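Local coordinates for Rik1-associated factor 1 (Schizosaccharomyces pombe, PDB 4O9D), which contributes to heterochromatin formation as a subunit of the Clr4 methyltransferase complex, which methylates histone H3 to form H3K9me, and is represented here by its WD-repeat propeller, at residues G100-L104 and V115-E119; D110-K114 and G124-A128; L75-Y79 and Y89-S93. All blocks are in the same frame, centred on the assembly; numbering follows the deposited sequence.

Interaction 1. Residues G100-L104 and V115-E119; sequences GNLFL and VWDME. With EDO (1,2-ethanediol), chain C.
Leu104 forms the apolar centre of this contact, packing between two side chains of the opposite segment. The Met118 chain bends at both its second and third torsions (chi2 -53°, chi3 92°), which curls its methyl over the Leu102-Leu104 backbone of the facing segment and brings CE to 4.0 Å from Leu104 CB and close to Leu102 O. Leu104 CD2 meets the indole of Trp116 more loosely, at CD1. The opposite face of the sheet carries Phe103, whose CB lies 4.1 Å from Val115 CG1; farther along, the Phe103 ring runs obliquely past Asp117 and brings CE1 near its CB. Between the two faces runs a hydrogen-bonded antiparallel pair: Leu104 N gives to Trp116 O and Trp116 N to Leu104 O, each at 2.9 Å. Beyond this pair the backbones separate, and a water bridges them, donating to Leu102 O at 2.7 Å and accepting from Met118 N at 2.8 Å. At the polar edge Asp117 OD1 accepts from Glu119 N at 2.8 Å, from above the carboxylate plane, making an Asx turn, while OD2 bonds to Asn121 ND2, farther along the connection to strand 122-126. An ethanediol, probably from the crystallisation liquor, reaches Met118 O only weakly. The indole nitrogen of Trp116 is taken up by Thr106 OG1. Two central strands of a propeller blade are thus joined, and Trp116 with Asp117 is the Trp-Asp dipeptide, at the end of its strand, that gives WD repeats their name.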
loop_
_atom_site.group_PDB
_atom_site.type_symbol
_atom_site.label_atom_id
_atom_site.label_comp_id
_atom_site.label_asym_id
_atom_site.label_seq_id
_atom_site.Cartn_x
_atom_site.Cartn_y
_atom_site.Cartn_z
ATOM N N GLY A 100 -14.763 10.492 -6.210
ATOM C CA GLY A 100 -16.145 10.945 -6.103
ATOM C C GLY A 100 -16.910 10.302 -4.944
ATOM O O GLY A 100 -18.099 10.561 -4.752
ATOM N N ASN A 101 -16.230 9.451 -4.180
ATOM C CA ASN A 101 -16.810 8.837 -2.981
ATOM C C ASN A 101 -17.939 7.836 -3.228
ATOM O O ASN A 101 -18.569 7.379 -2.272
ATOM C CB ASN A 101 -17.344 9.915 -2.018
ATOM C CG ASN A 101 -16.238 10.700 -1.317
ATOM O OD1 ASN A 101 -15.699 10.265 -0.288
ATOM N ND2 ASN A 101 -15.930 11.881 -1.840
ATOM N N LEU A 102 -18.221 7.483 -4.479
ATOM C CA LEU A 102 -19.316 6.539 -4.728
ATOM C C LEU A 102 -18.860 5.089 -4.819
ATOM O O LEU A 102 -19.627 4.164 -4.515
ATOM C CB LEU A 102 -20.066 6.919 -6.007
ATOM C CG LEU A 102 -21.001 8.116 -5.861
ATOM C CD1 LEU A 102 -21.759 8.352 -7.164
ATOM C CD2 LEU A 102 -21.966 7.896 -4.693
ATOM N N PHE A 103 -17.615 4.875 -5.239
ATOM C CA PHE A 103 -17.198 3.533 -5.630
ATOM C C PHE A 103 -15.922 3.086 -4.942
ATOM O O PHE A 103 -15.125 3.914 -4.500
ATOM C CB PHE A 103 -17.009 3.479 -7.157
ATOM C CG PHE A 103 -18.271 3.824 -7.929
ATOM C CD1 PHE A 103 -19.312 2.906 -8.028
ATOM C CD2 PHE A 103 -18.420 5.069 -8.531
ATOM C CE1 PHE A 103 -20.487 3.225 -8.722
ATOM C CE2 PHE A 103 -19.590 5.395 -9.222
ATOM C CZ PHE A 103 -20.617 4.473 -9.320
ATOM N N LEU A 104 -15.760 1.767 -4.852
ATOM C CA LEU A 104 -14.531 1.151 -4.368
ATOM C C LEU A 104 -13.893 0.329 -5.500
ATOM O O LEU A 104 -14.562 -0.488 -6.122
ATOM C CB LEU A 104 -14.833 0.237 -3.179
ATOM C CG LEU A 104 -13.656 -0.570 -2.614
ATOM C CD1 LEU A 104 -12.611 0.342 -1.950
ATOM C CD2 LEU A 104 -14.130 -1.672 -1.621
ATOM N N VAL A 115 -15.160 -3.060 -9.551
ATOM C CA VAL A 115 -15.675 -1.769 -9.117
ATOM C C VAL A 115 -16.985 -2.015 -8.348
ATOM O O VAL A 115 -17.923 -2.587 -8.917
ATOM C CB VAL A 115 -15.980 -0.867 -10.347
ATOM C CG1 VAL A 115 -16.542 0.466 -9.892
ATOM C CG2 VAL A 115 -14.733 -0.676 -11.193
ATOM N N TRP A 116 -17.052 -1.584 -7.085
ATOM C CA TRP A 116 -18.212 -1.850 -6.230
ATOM C C TRP A 116 -18.889 -0.546 -5.781
ATOM O O TRP A 116 -18.217 0.443 -5.505
ATOM C CB TRP A 116 -17.798 -2.628 -4.964
ATOM C CG TRP A 116 -16.855 -3.774 -5.172
ATOM C CD1 TRP A 116 -15.484 -3.710 -5.213
ATOM C CD2 TRP A 116 -17.193 -5.164 -5.330
ATOM N NE1 TRP A 116 -14.953 -4.970 -5.403
ATOM C CE2 TRP A 116 -15.981 -5.875 -5.487
ATOM C CE3 TRP A 116 -18.403 -5.874 -5.375
ATOM C CZ2 TRP A 116 -15.947 -7.252 -5.688
ATOM C CZ3 TRP A 116 -18.365 -7.235 -5.561
ATOM C CH2 TRP A 116 -17.150 -7.912 -5.727
ATOM N N ASP A 117 -20.216 -0.537 -5.663
ATOM C CA ASP A 117 -20.870 0.643 -5.111
ATOM C C ASP A 117 -20.940 0.496 -3.585
ATOM O O ASP A 117 -20.561 -0.543 -3.030
ATOM C CB ASP A 117 -22.250 0.911 -5.751
ATOM C CG ASP A 117 -23.304 -0.142 -5.394
ATOM O OD1 ASP A 117 -23.209 -0.790 -4.327
ATOM O OD2 ASP A 117 -24.254 -0.312 -6.194
ATOM N N MET A 118 -21.406 1.528 -2.898
ATOM C CA MET A 118 -21.352 1.496 -1.442
ATOM C C MET A 118 -22.339 0.504 -0.805
ATOM O O MET A 118 -22.341 0.345 0.419
ATOM C CB MET A 118 -21.513 2.904 -0.856
ATOM C CG MET A 118 -20.334 3.827 -1.158
ATOM S SD MET A 118 -18.721 3.125 -0.681
ATOM C CE MET A 118 -18.169 2.308 -2.188
ATOM N N GLU A 119 -23.143 -0.198 -1.607
ATOM C CA GLU A 119 -24.003 -1.246 -1.026
ATOM C C GLU A 119 -23.538 -2.659 -1.365
ATOM O O GLU A 119 -24.243 -3.646 -1.105
ATOM C CB GLU A 119 -25.447 -1.052 -1.443
ATOM C CG GLU A 119 -25.868 0.393 -1.424
ATOM C CD GLU A 119 -26.550 0.789 -2.707
ATOM O OE1 GLU A 119 -27.745 0.457 -2.850
ATOM O OE2 GLU A 119 -25.893 1.422 -3.571
HETATM C C1 EDO C . -21.129 -1.077 4.498
HETATM O O1 EDO C . -21.520 0.104 3.785
HETATM C C2 EDO C . -21.587 -0.994 5.955
HETATM O O2 EDO C . -22.973 -0.635 6.055
HETATM O O HOH W 1 -22.296 3.919 -4.166
#

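Interaction 2. Residues D110-K114 and G124-A128; sequences DNAVK and GIFNA. With EDO (1,2-ethanediol), chain D.
Val113 and Phe126 form a hydrogen-bonded antiparallel pair between the last two strands of a WD-repeat propeller blade. Phe126 N donates to Val113 O at 2.8 Å, and the return bond from Val113 N to Phe126 O is longer, 3.2 Å. On the face of this pair the two CB atoms of Val113 and Phe126 are 4.0 Å apart. The Phe126 ring, its CG anti to the backbone N (chi1 -175°), leads off from the neighbouring strand and turns an edge to Val113 CG2. The next blade continues this packing: Tyr154 meets the Phe126 ring edge-to-face, and Leu144 and Val146 touch Val113. On the reverse face Lys114 and Ile125 lie side by side and point the same way, with Lys114 CE 4.1 Å from Ile125 CD1. The lysine is extended beyond CG, which carries NZ past the isoleucine to a hydrogen bond with Ser77 O. Past Val113 and Phe126, where strand pairing ends, Ala112 CB lies beside Asn127 OD1. Asp110 sits in the turn that leads in from strand 103-108, and an ethanediol, probably from the crystallisation liquor, donates to Asp110 O at 2.9 Å. The aspartate's carboxylate shapes that turn by folding back as an Asx turn, and also holds His78 ND1: Asp110 OD1 receives Ala112 N at 3.1 Å, from a direction 64° out of the carboxylate plane.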
loop_
_atom_site.group_PDB
_atom_site.type_symbol
_atom_site.label_atom_id
_atom_site.label_comp_id
_atom_site.label_asym_id
_atom_site.label_seq_id
_atom_site.Cartn_x
_atom_site.Cartn_y
_atom_site.Cartn_z
ATOM N N ASP A 110 -7.057 -13.090 -8.686
ATOM C CA ASP A 110 -7.855 -13.687 -9.763
ATOM C C ASP A 110 -7.635 -12.994 -11.120
ATOM O O ASP A 110 -8.305 -13.324 -12.097
ATOM C CB ASP A 110 -9.341 -13.662 -9.405
ATOM C CG ASP A 110 -9.900 -12.261 -9.372
ATOM O OD1 ASP A 110 -9.096 -11.307 -9.224
ATOM O OD2 ASP A 110 -11.142 -12.115 -9.480
ATOM N N ASN A 111 -6.689 -12.051 -11.180
ATOM C CA ASN A 111 -6.401 -11.301 -12.412
ATOM C C ASN A 111 -7.440 -10.256 -12.807
ATOM O O ASN A 111 -7.474 -9.860 -13.959
ATOM C CB ASN A 111 -6.245 -12.247 -13.628
ATOM C CG ASN A 111 -5.191 -13.312 -13.413
ATOM O OD1 ASN A 111 -4.499 -13.340 -12.375
ATOM N ND2 ASN A 111 -5.061 -14.207 -14.389
ATOM N N ALA A 112 -8.296 -9.829 -11.883
ATOM C CA ALA A 112 -9.387 -8.918 -12.242
ATOM C C ALA A 112 -9.356 -7.616 -11.446
ATOM O O ALA A 112 -8.983 -7.617 -10.286
ATOM C CB ALA A 112 -10.757 -9.626 -12.064
ATOM N N VAL A 113 -9.715 -6.501 -12.084
ATOM C CA VAL A 113 -10.035 -5.301 -11.348
ATOM C C VAL A 113 -11.576 -5.188 -11.250
ATOM O O VAL A 113 -12.262 -5.275 -12.277
ATOM C CB VAL A 113 -9.475 -4.042 -12.049
ATOM C CG1 VAL A 113 -9.736 -2.829 -11.198
ATOM C CG2 VAL A 113 -7.967 -4.179 -12.303
ATOM N N LYS A 114 -12.112 -5.001 -10.045
ATOM C CA LYS A 114 -13.570 -4.835 -9.860
ATOM C C LYS A 114 -13.930 -3.476 -9.270
ATOM O O LYS A 114 -13.119 -2.823 -8.584
ATOM C CB LYS A 114 -14.166 -5.969 -9.012
ATOM C CG LYS A 114 -14.083 -7.338 -9.718
ATOM C CD LYS A 114 -14.511 -8.533 -8.850
ATOM C CE LYS A 114 -14.459 -9.864 -9.630
ATOM N NZ LYS A 114 -15.043 -11.008 -8.861
ATOM N N GLY A 124 -18.630 -2.688 -12.114
ATOM C CA GLY A 124 -17.700 -2.700 -13.227
ATOM C C GLY A 124 -16.651 -3.775 -13.073
ATOM O O GLY A 124 -16.350 -4.225 -11.954
ATOM N N ILE A 125 -16.067 -4.186 -14.189
ATOM C CA ILE A 125 -15.047 -5.216 -14.129
ATOM C C ILE A 125 -14.088 -5.092 -15.281
ATOM O O ILE A 125 -14.500 -4.804 -16.405
ATOM C CB ILE A 125 -15.674 -6.626 -14.088
ATOM C CG1 ILE A 125 -14.576 -7.683 -13.949
ATOM C CG2 ILE A 125 -16.545 -6.874 -15.336
ATOM C CD1 ILE A 125 -15.070 -9.051 -13.588
ATOM N N PHE A 126 -12.804 -5.295 -15.011
ATOM C CA PHE A 126 -11.787 -5.286 -16.073
ATOM C C PHE A 126 -11.106 -6.658 -16.106
ATOM O O PHE A 126 -10.430 -7.039 -15.148
ATOM C CB PHE A 126 -10.787 -4.146 -15.826
ATOM C CG PHE A 126 -9.765 -3.959 -16.912
ATOM C CD1 PHE A 126 -10.146 -3.669 -18.222
ATOM C CD2 PHE A 126 -8.401 -4.022 -16.609
ATOM C CE1 PHE A 126 -9.193 -3.464 -19.215
ATOM C CE2 PHE A 126 -7.442 -3.823 -17.592
ATOM C CZ PHE A 126 -7.842 -3.548 -18.909
ATOM N N ASN A 127 -11.325 -7.398 -17.200
ATOM C CA ASN A 127 -10.896 -8.793 -17.323
ATOM C C ASN A 127 -9.674 -9.035 -18.226
ATOM O O ASN A 127 -9.160 -10.153 -18.292
ATOM C CB ASN A 127 -12.053 -9.651 -17.867
ATOM C CG ASN A 127 -13.062 -10.009 -16.806
ATOM O OD1 ASN A 127 -12.701 -10.286 -15.657
ATOM N ND2 ASN A 127 -14.340 -9.998 -17.174
ATOM N N ALA A 128 -9.205 -8.004 -18.912
ATOM C CA ALA A 128 -8.064 -8.169 -19.818
ATOM C C ALA A 128 -6.788 -8.725 -19.157
ATOM O O ALA A 128 -6.063 -9.500 -19.776
ATOM C CB ALA A 128 -7.763 -6.860 -20.528
HETATM C C1 EDO D . -8.974 -16.873 -14.832
HETATM O O1 EDO D . -9.031 -15.851 -15.827
HETATM C C2 EDO D . -7.921 -16.504 -13.792
HETATM O O2 EDO D . -8.585 -16.189 -12.562
#

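Interaction 3. Residues L75-Y79 and Y89-S93; sequences LESHY and YSTIS
Tyr89 lies along the backbone of Glu76-His78, and its ring marks where a close contact gives way to a looser, wetter one. The close part centres on His78 O. Ser90 N reaches it at 2.9 Å in an almost straight bond (174° at the hydrogen), though from well above the carbonyl plane, and Tyr89 CD1 rests against the same oxygen at 3.5 Å. Ser77 CB lies obliquely against CD1 and CE1 of that ring. Deeper in, the Ile92 and His78 side chains cross at about a right angle; Ile92 CD1 is 3.6 Å from His78 CD2 and 3.7 Å from Ser77 OG. Both of those polar side chains are buried and find partners outside the two segments, Ser77 OG at Asn61 and His78 NE2 at Thr106. Ser90 OG closes this part by resting against the backbone of Tyr79. On the loose side Tyr79 contributes little beyond its CB, which faces Tyr89 CD1 at 4.1 Å. With chi1 at 55° its ring leads away to a cation-pi contact with Lys87. Glu76 offers its backbone O, which meets the Tyr89 ring at the edge, in plane, 3.6 Å from CE1. A water completes the link, donating to Glu76 O at 2.7 Å and hydrogen-bonding to Tyr89 OH. An alanine in place of Tyr89 is likely to open a gap beside Ser77 CB and His78 O and leave the water on Glu76 O without its phenolic partner. Tyr79 and Tyr89 form a non-hydrogen-bonded antiparallel pair where short strand 79-81 joins the start of strand 87-97; this is the entry to a WD-repeat blade, with His78 in the place of the histidine of the WD40 structural tetrad.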
loop_
_atom_site.group_PDB
_atom_site.type_symbol
_atom_site.label_atom_id
_atom_site.label_comp_id
_atom_site.label_asym_id
_atom_site.label_seq_id
_atom_site.Cartn_x
_atom_site.Cartn_y
_atom_site.Cartn_z
ATOM N N LEU A 75 -18.206 -8.568 0.862
ATOM C CA LEU A 75 -18.524 -8.428 -0.577
ATOM C C LEU A 75 -18.295 -9.717 -1.355
ATOM O O LEU A 75 -17.576 -10.602 -0.911
ATOM C CB LEU A 75 -17.713 -7.301 -1.253
ATOM C CG LEU A 75 -17.827 -5.852 -0.763
ATOM C CD1 LEU A 75 -16.989 -4.895 -1.667
ATOM C CD2 LEU A 75 -19.268 -5.416 -0.702
ATOM N N GLU A 76 -18.898 -9.811 -2.542
ATOM C CA GLU A 76 -18.738 -10.990 -3.378
ATOM C C GLU A 76 -17.250 -11.284 -3.657
ATOM O O GLU A 76 -16.852 -12.448 -3.796
ATOM C CB GLU A 76 -19.523 -10.812 -4.687
ATOM C CG GLU A 76 -19.035 -11.692 -5.806
ATOM C CD GLU A 76 -20.035 -11.822 -6.949
ATOM O OE1 GLU A 76 -20.563 -10.789 -7.436
ATOM O OE2 GLU A 76 -20.290 -12.974 -7.357
ATOM N N SER A 77 -16.446 -10.221 -3.732
ATOM C CA SER A 77 -14.974 -10.316 -3.767
ATOM C C SER A 77 -14.402 -10.966 -5.041
ATOM O O SER A 77 -15.037 -10.924 -6.083
ATOM C CB SER A 77 -14.448 -11.023 -2.518
ATOM O OG SER A 77 -13.047 -10.789 -2.359
ATOM N N HIS A 78 -13.194 -11.528 -4.941
ATOM C CA HIS A 78 -12.505 -12.194 -6.058
ATOM C C HIS A 78 -12.236 -13.650 -5.682
ATOM O O HIS A 78 -11.877 -13.926 -4.542
ATOM C CB HIS A 78 -11.148 -11.521 -6.335
ATOM C CG HIS A 78 -11.227 -10.048 -6.605
ATOM N ND1 HIS A 78 -10.892 -9.495 -7.824
ATOM C CD2 HIS A 78 -11.603 -9.013 -5.817
ATOM C CE1 HIS A 78 -11.046 -8.183 -7.772
ATOM N NE2 HIS A 78 -11.495 -7.866 -6.571
ATOM N N TYR A 79 -12.349 -14.576 -6.631
ATOM C CA TYR A 79 -12.257 -15.999 -6.297
ATOM C C TYR A 79 -12.005 -16.868 -7.532
ATOM O O TYR A 79 -12.189 -16.424 -8.664
ATOM C CB TYR A 79 -13.559 -16.449 -5.629
ATOM C CG TYR A 79 -14.771 -16.136 -6.479
ATOM C CD1 TYR A 79 -15.229 -17.034 -7.432
ATOM C CD2 TYR A 79 -15.432 -14.924 -6.358
ATOM C CE1 TYR A 79 -16.326 -16.733 -8.231
ATOM C CE2 TYR A 79 -16.527 -14.619 -7.147
ATOM C CZ TYR A 79 -16.968 -15.525 -8.083
ATOM O OH TYR A 79 -18.058 -15.222 -8.869
ATOM N N TYR A 89 -11.446 -18.095 -2.284
ATOM C CA TYR A 89 -11.169 -16.675 -2.452
ATOM C C TYR A 89 -9.713 -16.405 -2.850
ATOM O O TYR A 89 -8.797 -17.125 -2.436
ATOM C CB TYR A 89 -11.568 -15.934 -1.180
ATOM C CG TYR A 89 -13.066 -15.863 -1.072
ATOM C CD1 TYR A 89 -13.781 -14.919 -1.789
ATOM C CD2 TYR A 89 -13.774 -16.773 -0.303
ATOM C CE1 TYR A 89 -15.146 -14.858 -1.716
ATOM C CE2 TYR A 89 -15.153 -16.723 -0.224
ATOM C CZ TYR A 89 -15.832 -15.766 -0.938
ATOM O OH TYR A 89 -17.202 -15.706 -0.872
ATOM N N SER A 90 -9.527 -15.385 -3.692
ATOM C CA SER A 90 -8.200 -14.931 -4.110
ATOM C C SER A 90 -7.763 -13.698 -3.314
ATOM O O SER A 90 -8.517 -12.746 -3.173
ATOM C CB SER A 90 -8.195 -14.558 -5.597
ATOM O OG SER A 90 -8.778 -15.570 -6.398
ATOM N N THR A 91 -6.530 -13.724 -2.832
ATOM C CA THR A 91 -5.919 -12.590 -2.151
ATOM C C THR A 91 -6.229 -11.207 -2.742
ATOM O O THR A 91 -6.050 -10.959 -3.931
ATOM C CB THR A 91 -4.407 -12.785 -2.125
ATOM O OG1 THR A 91 -4.114 -13.952 -1.340
ATOM C CG2 THR A 91 -3.695 -11.553 -1.523
ATOM N N ILE A 92 -6.672 -10.296 -1.889
ATOM C CA ILE A 92 -6.863 -8.915 -2.296
ATOM C C ILE A 92 -5.504 -8.244 -2.277
ATOM O O ILE A 92 -4.820 -8.248 -1.250
ATOM C CB ILE A 92 -7.811 -8.146 -1.361
ATOM C CG1 ILE A 92 -9.185 -8.826 -1.325
ATOM C CG2 ILE A 92 -7.934 -6.671 -1.822
ATOM C CD1 ILE A 92 -9.939 -8.748 -2.620
ATOM N N SER A 93 -5.109 -7.668 -3.408
ATOM C CA SER A 93 -3.770 -7.122 -3.513
ATOM C C SER A 93 -3.781 -5.605 -3.300
ATOM O O SER A 93 -2.830 -5.044 -2.770
ATOM C CB SER A 93 -3.125 -7.516 -4.857
ATOM O OG SER A 93 -3.880 -7.015 -5.948
HETATM O O HOH W 2 -18.320 -14.626 -3.311
#

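Overall arrangement
All three contacts belong to one propeller blade. Interactions 1 and 2 share strand 113-117 and use its two edges: strand 103-108 pairs on one side and strand 122-126 on the other, where Val115 N lies 2.9 Å from Gly124 O. Interaction 3, whose centre is about 11 Å from that of interaction 2 and 16 Å from that of interaction 1, brings the entry loop against both. Trp116 CH2 packs 3.1 Å from Ser77 N, and the Asp110-His78 bond ties interaction 2 to interaction 3. With Thr106 between His78 and Trp116, the three contacts supply the Trp, Asp and His of the WD40 hydrogen-bonded tetrad.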